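Local atomic coordinates of single-stranded-DNA-specific exonuclease RecJ (Thermus thermophilus, PDB entry 2ZXR), a protein that degrades single-stranded DNA exonucleolytically in the 5' to 3' direction, using divalent metal ions and leaving single-stranded RNA without detectable cleavage. Residues Pro374-Leu388 with Ala409-Pro422. Sequence-based numbering, arbitrary orientation.
Sequences PISAVEALRSAEDLL and AFKARVEAYAARFP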
# COMPACT_ATOMS: atom_id res chain seq x y z
N PRO A 374 -8.01 15.04 -6.40
CA PRO A 374 -7.69 16.40 -5.99
C PRO A 374 -8.84 16.98 -5.18
O PRO A 374 -8.90 18.19 -4.98
CB PRO A 374 -7.50 17.11 -7.31
CG PRO A 374 -8.59 16.51 -8.15
CD PRO A 374 -8.47 15.03 -7.81
N ILE A 375 -9.76 16.15 -4.72
CA ILE A 375 -10.86 16.71 -3.96
C ILE A 375 -10.77 16.44 -2.48
O ILE A 375 -10.85 15.30 -2.03
CB ILE A 375 -12.21 16.23 -4.45
CG1 ILE A 375 -12.34 16.55 -5.94
CG2 ILE A 375 -13.32 16.93 -3.66
CD1 ILE A 375 -13.61 16.05 -6.52
N SER A 376 -10.60 17.53 -1.75
CA SER A 376 -10.50 17.51 -0.31
C SER A 376 -11.88 17.41 0.35
O SER A 376 -12.78 18.24 0.11
CB SER A 376 -9.78 18.76 0.18
OG SER A 376 -9.86 18.87 1.59
N ALA A 377 -12.02 16.38 1.19
CA ALA A 377 -13.25 16.12 1.91
C ALA A 377 -13.68 17.31 2.76
O ALA A 377 -14.79 17.84 2.57
CB ALA A 377 -13.07 14.88 2.81
N VAL A 378 -12.81 17.74 3.66
CA VAL A 378 -13.15 18.83 4.55
C VAL A 378 -13.32 20.17 3.85
O VAL A 378 -14.11 21.00 4.30
CB VAL A 378 -12.12 18.91 5.72
CG1 VAL A 378 -10.73 19.35 5.23
CG2 VAL A 378 -12.64 19.85 6.78
N GLU A 379 -12.62 20.39 2.74
CA GLU A 379 -12.77 21.66 2.02
C GLU A 379 -14.11 21.66 1.28
O GLU A 379 -14.72 22.70 1.07
CB GLU A 379 -11.61 21.88 1.03
CG GLU A 379 -10.28 22.28 1.69
CD GLU A 379 -10.39 23.54 2.57
OE1 GLU A 379 -10.81 24.60 2.05
OE2 GLU A 379 -10.07 23.46 3.78
N ALA A 380 -14.58 20.48 0.88
CA ALA A 380 -15.87 20.37 0.19
C ALA A 380 -16.98 20.74 1.18
O ALA A 380 -17.95 21.42 0.83
CB ALA A 380 -16.06 18.96 -0.33
N LEU A 381 -16.81 20.31 2.43
CA LEU A 381 -17.78 20.63 3.46
C LEU A 381 -17.69 22.12 3.75
O LEU A 381 -18.70 22.79 3.98
CB LEU A 381 -17.51 19.84 4.75
CG LEU A 381 -17.68 18.31 4.68
CD1 LEU A 381 -17.56 17.71 6.10
CD2 LEU A 381 -19.04 17.96 4.06
N ARG A 382 -16.47 22.65 3.74
CA ARG A 382 -16.28 24.07 3.99
C ARG A 382 -17.06 24.88 2.97
O ARG A 382 -17.70 25.85 3.31
CB ARG A 382 -14.80 24.44 3.93
CG ARG A 382 -14.51 25.92 4.17
CD ARG A 382 -13.13 26.06 4.80
NE ARG A 382 -13.07 25.20 5.98
CZ ARG A 382 -11.96 24.65 6.46
NH1 ARG A 382 -10.80 24.88 5.87
NH2 ARG A 382 -12.02 23.86 7.54
N SER A 383 -17.04 24.46 1.71
CA SER A 383 -17.76 25.19 0.67
C SER A 383 -19.25 25.25 0.94
O SER A 383 -19.94 26.12 0.43
CB SER A 383 -17.52 24.56 -0.72
OG SER A 383 -18.31 23.40 -0.95
N ALA A 384 -19.77 24.33 1.75
CA ALA A 384 -21.20 24.32 2.08
C ALA A 384 -21.43 24.49 3.59
O ALA A 384 -22.49 24.12 4.09
CB ALA A 384 -21.79 22.99 1.62
N GLU A 385 -20.46 25.07 4.29
CA GLU A 385 -20.55 25.19 5.75
C GLU A 385 -21.72 25.92 6.40
O GLU A 385 -22.12 25.59 7.52
CB GLU A 385 -19.24 25.75 6.31
CG GLU A 385 -19.01 27.22 6.05
CD GLU A 385 -17.63 27.67 6.51
OE1 GLU A 385 -17.29 27.44 7.70
OE2 GLU A 385 -16.89 28.23 5.68
N ASP A 386 -22.28 26.92 5.72
CA ASP A 386 -23.40 27.65 6.30
C ASP A 386 -24.58 26.69 6.58
O ASP A 386 -25.41 26.94 7.45
CB ASP A 386 -23.86 28.75 5.35
CG ASP A 386 -24.29 28.21 3.99
OD1 ASP A 386 -23.44 27.67 3.25
OD2 ASP A 386 -25.49 28.32 3.66
N LEU A 387 -24.62 25.60 5.82
CA LEU A 387 -25.69 24.60 5.89
C LEU A 387 -25.53 23.55 6.99
O LEU A 387 -26.44 22.78 7.26
CB LEU A 387 -25.77 23.86 4.56
CG LEU A 387 -26.67 24.23 3.39
CD1 LEU A 387 -27.05 25.69 3.39
CD2 LEU A 387 -25.96 23.81 2.11
N LEU A 388 -24.37 23.52 7.62
CA LEU A 388 -24.08 22.49 8.61
C LEU A 388 -24.13 22.91 10.07
O LEU A 388 -23.85 24.07 10.39
CB LEU A 388 -22.71 21.89 8.31
CG LEU A 388 -22.49 21.56 6.83
CD1 LEU A 388 -21.05 21.10 6.61
CD2 LEU A 388 -23.48 20.48 6.41
N ALA A 409 -30.02 21.10 -0.89
CA ALA A 409 -29.18 22.28 -1.03
C ALA A 409 -27.71 21.89 -0.83
O ALA A 409 -26.81 22.39 -1.52
CB ALA A 409 -29.59 23.34 0.00
N PHE A 410 -27.49 21.00 0.13
CA PHE A 410 -26.15 20.52 0.44
C PHE A 410 -25.60 19.79 -0.77
O PHE A 410 -24.45 19.98 -1.16
CB PHE A 410 -26.21 19.55 1.62
CG PHE A 410 -24.90 18.87 1.93
CD1 PHE A 410 -23.86 19.57 2.54
CD2 PHE A 410 -24.70 17.53 1.59
CE1 PHE A 410 -22.63 18.94 2.80
CE2 PHE A 410 -23.49 16.89 1.85
CZ PHE A 410 -22.46 17.59 2.45
N LYS A 411 -26.44 18.96 -1.38
CA LYS A 411 -26.04 18.19 -2.55
C LYS A 411 -25.59 19.05 -3.74
O LYS A 411 -24.52 18.81 -4.30
CB LYS A 411 -27.18 17.28 -3.00
CG LYS A 411 -26.93 16.46 -4.27
CD LYS A 411 -28.10 15.51 -4.47
CE LYS A 411 -27.81 14.39 -5.45
NZ LYS A 411 -28.01 14.75 -6.89
N ALA A 412 -26.39 20.05 -4.12
CA ALA A 412 -26.03 20.88 -5.27
C ALA A 412 -24.71 21.57 -5.00
O ALA A 412 -23.85 21.68 -5.88
CB ALA A 412 -27.12 21.93 -5.54
N ARG A 413 -24.56 22.05 -3.77
CA ARG A 413 -23.36 22.73 -3.35
C ARG A 413 -22.11 21.85 -3.48
O ARG A 413 -21.11 22.24 -4.12
CB ARG A 413 -23.52 23.16 -1.90
CG ARG A 413 -22.47 24.12 -1.44
CD ARG A 413 -22.78 25.49 -2.02
NE ARG A 413 -23.96 26.06 -1.37
CZ ARG A 413 -23.93 26.67 -0.19
NH1 ARG A 413 -22.79 26.80 0.47
NH2 ARG A 413 -25.05 27.14 0.34
N VAL A 414 -22.13 20.66 -2.88
CA VAL A 414 -20.93 19.84 -2.97
C VAL A 414 -20.69 19.36 -4.39
O VAL A 414 -19.55 19.23 -4.81
CB VAL A 414 -20.92 18.65 -1.96
CG1 VAL A 414 -21.04 19.20 -0.54
CG2 VAL A 414 -21.97 17.67 -2.26
N GLU A 415 -21.76 19.11 -5.13
CA GLU A 415 -21.61 18.68 -6.52
C GLU A 415 -20.89 19.77 -7.32
O GLU A 415 -20.08 19.47 -8.21
CB GLU A 415 -22.97 18.43 -7.19
CG GLU A 415 -23.70 17.20 -6.71
CD GLU A 415 -25.07 17.06 -7.38
OE1 GLU A 415 -25.49 18.00 -8.08
OE2 GLU A 415 -25.73 16.03 -7.21
N ALA A 416 -21.20 21.02 -6.99
CA ALA A 416 -20.60 22.17 -7.67
C ALA A 416 -19.17 22.33 -7.24
O ALA A 416 -18.32 22.73 -8.03
CB ALA A 416 -21.39 23.46 -7.36
N TYR A 417 -18.89 22.05 -5.98
CA TYR A 417 -17.52 22.14 -5.50
C TYR A 417 -16.67 21.13 -6.29
O TYR A 417 -15.60 21.48 -6.80
CB TYR A 417 -17.45 21.82 -4.01
CG TYR A 417 -16.04 21.84 -3.49
CD1 TYR A 417 -15.35 23.04 -3.35
CD2 TYR A 417 -15.37 20.65 -3.21
CE1 TYR A 417 -14.01 23.05 -2.96
CE2 TYR A 417 -14.04 20.64 -2.82
CZ TYR A 417 -13.36 21.84 -2.71
OH TYR A 417 -12.02 21.83 -2.40
N ALA A 418 -17.15 19.90 -6.39
CA ALA A 418 -16.42 18.84 -7.09
C ALA A 418 -16.24 19.12 -8.58
O ALA A 418 -15.24 18.71 -9.18
CB ALA A 418 -17.14 17.48 -6.91
N ALA A 419 -17.22 19.82 -9.16
CA ALA A 419 -17.19 20.18 -10.57
C ALA A 419 -16.03 21.12 -10.90
O ALA A 419 -15.61 21.20 -12.04
CB ALA A 419 -18.51 20.82 -10.98
N ARG A 420 -15.51 21.81 -9.89
CA ARG A 420 -14.39 22.73 -10.08
C ARG A 420 -13.06 22.00 -10.27
O ARG A 420 -12.04 22.62 -10.58
CB ARG A 420 -14.29 23.68 -8.88
CG ARG A 420 -15.41 24.72 -8.85
CD ARG A 420 -15.63 25.31 -7.46
NE ARG A 420 -14.39 25.62 -6.76
CZ ARG A 420 -14.33 26.20 -5.55
NH1 ARG A 420 -15.45 26.53 -4.92
NH2 ARG A 420 -13.15 26.42 -4.97
N PHE A 421 -13.06 20.68 -10.08
CA PHE A 421 -11.83 19.94 -10.21
C PHE A 421 -11.83 18.86 -11.27
O PHE A 421 -12.88 18.40 -11.72
CB PHE A 421 -11.44 19.30 -8.87
CG PHE A 421 -11.35 20.28 -7.75
CD1 PHE A 421 -12.49 20.81 -7.18
CD2 PHE A 421 -10.11 20.68 -7.27
CE1 PHE A 421 -12.42 21.73 -6.14
CE2 PHE A 421 -10.03 21.61 -6.22
CZ PHE A 421 -11.19 22.13 -5.66
N PRO A 422 -10.63 18.47 -11.73
CA PRO A 422 -10.54 17.42 -12.75
C PRO A 422 -11.01 16.11 -12.12
O PRO A 422 -11.03 15.98 -10.90
CB PRO A 422 -9.06 17.41 -13.12
CG PRO A 422 -8.37 18.13 -11.98
CD PRO A 422 -9.35 19.18 -11.59
O HOH W 1 -10.05 20.16 -2.94
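Pro374 brings CG against Phe421 CB and Pro422, while Ile375 spreads its branches over three partners: CD1 rests on Ala418 CB at 3.8 Å, CG1 on Phe421 CB, and CG2 meets the edge of the Tyr417 ring. A water accepts from Ser376 N, donates to Pro374 O and lies 2.6 Å from Tyr417 OH, so the phenol is tied to the backbone just ahead of helix 377-383. Ser376 caps that helix through a weak bond from Glu379 N. Tyr417, its chi1 extended at 177°, sends its ring across to helix 377-383, and Ala380 CA makes a CH-pi contact over one ring face, 3.8 Å from the centroid; Phe421 CE1 lies over the rim of the opposite face. Ser383 OG donates to Ala380 O and also touches Tyr417 CB. Arg413 NH1 donates to Ser383 O at 2.9 Å, in the carbonyl plane on a lone pair. Ala384 CB presses on Arg413 CG, and bends at chi2 and chi3 fold the arginine back so that NH1 also reaches Asp386. Asp386 OD1 accepts from Arg413 NH1 at 3.0 Å in a salt bridge, by its syn lone pair, the two flat groups nearly coplanar, and Leu387 CD2 lies over the guanidinium rim. Helix 377-383 crosses helix 409-419 at 126° on the mixed DHHA1 sheet: Leu381 and Val414 both touch Phe360 of strand 359-363, and Phe410 has Leu381 CD2 at its ring edge and also touches Phe400 and Val333.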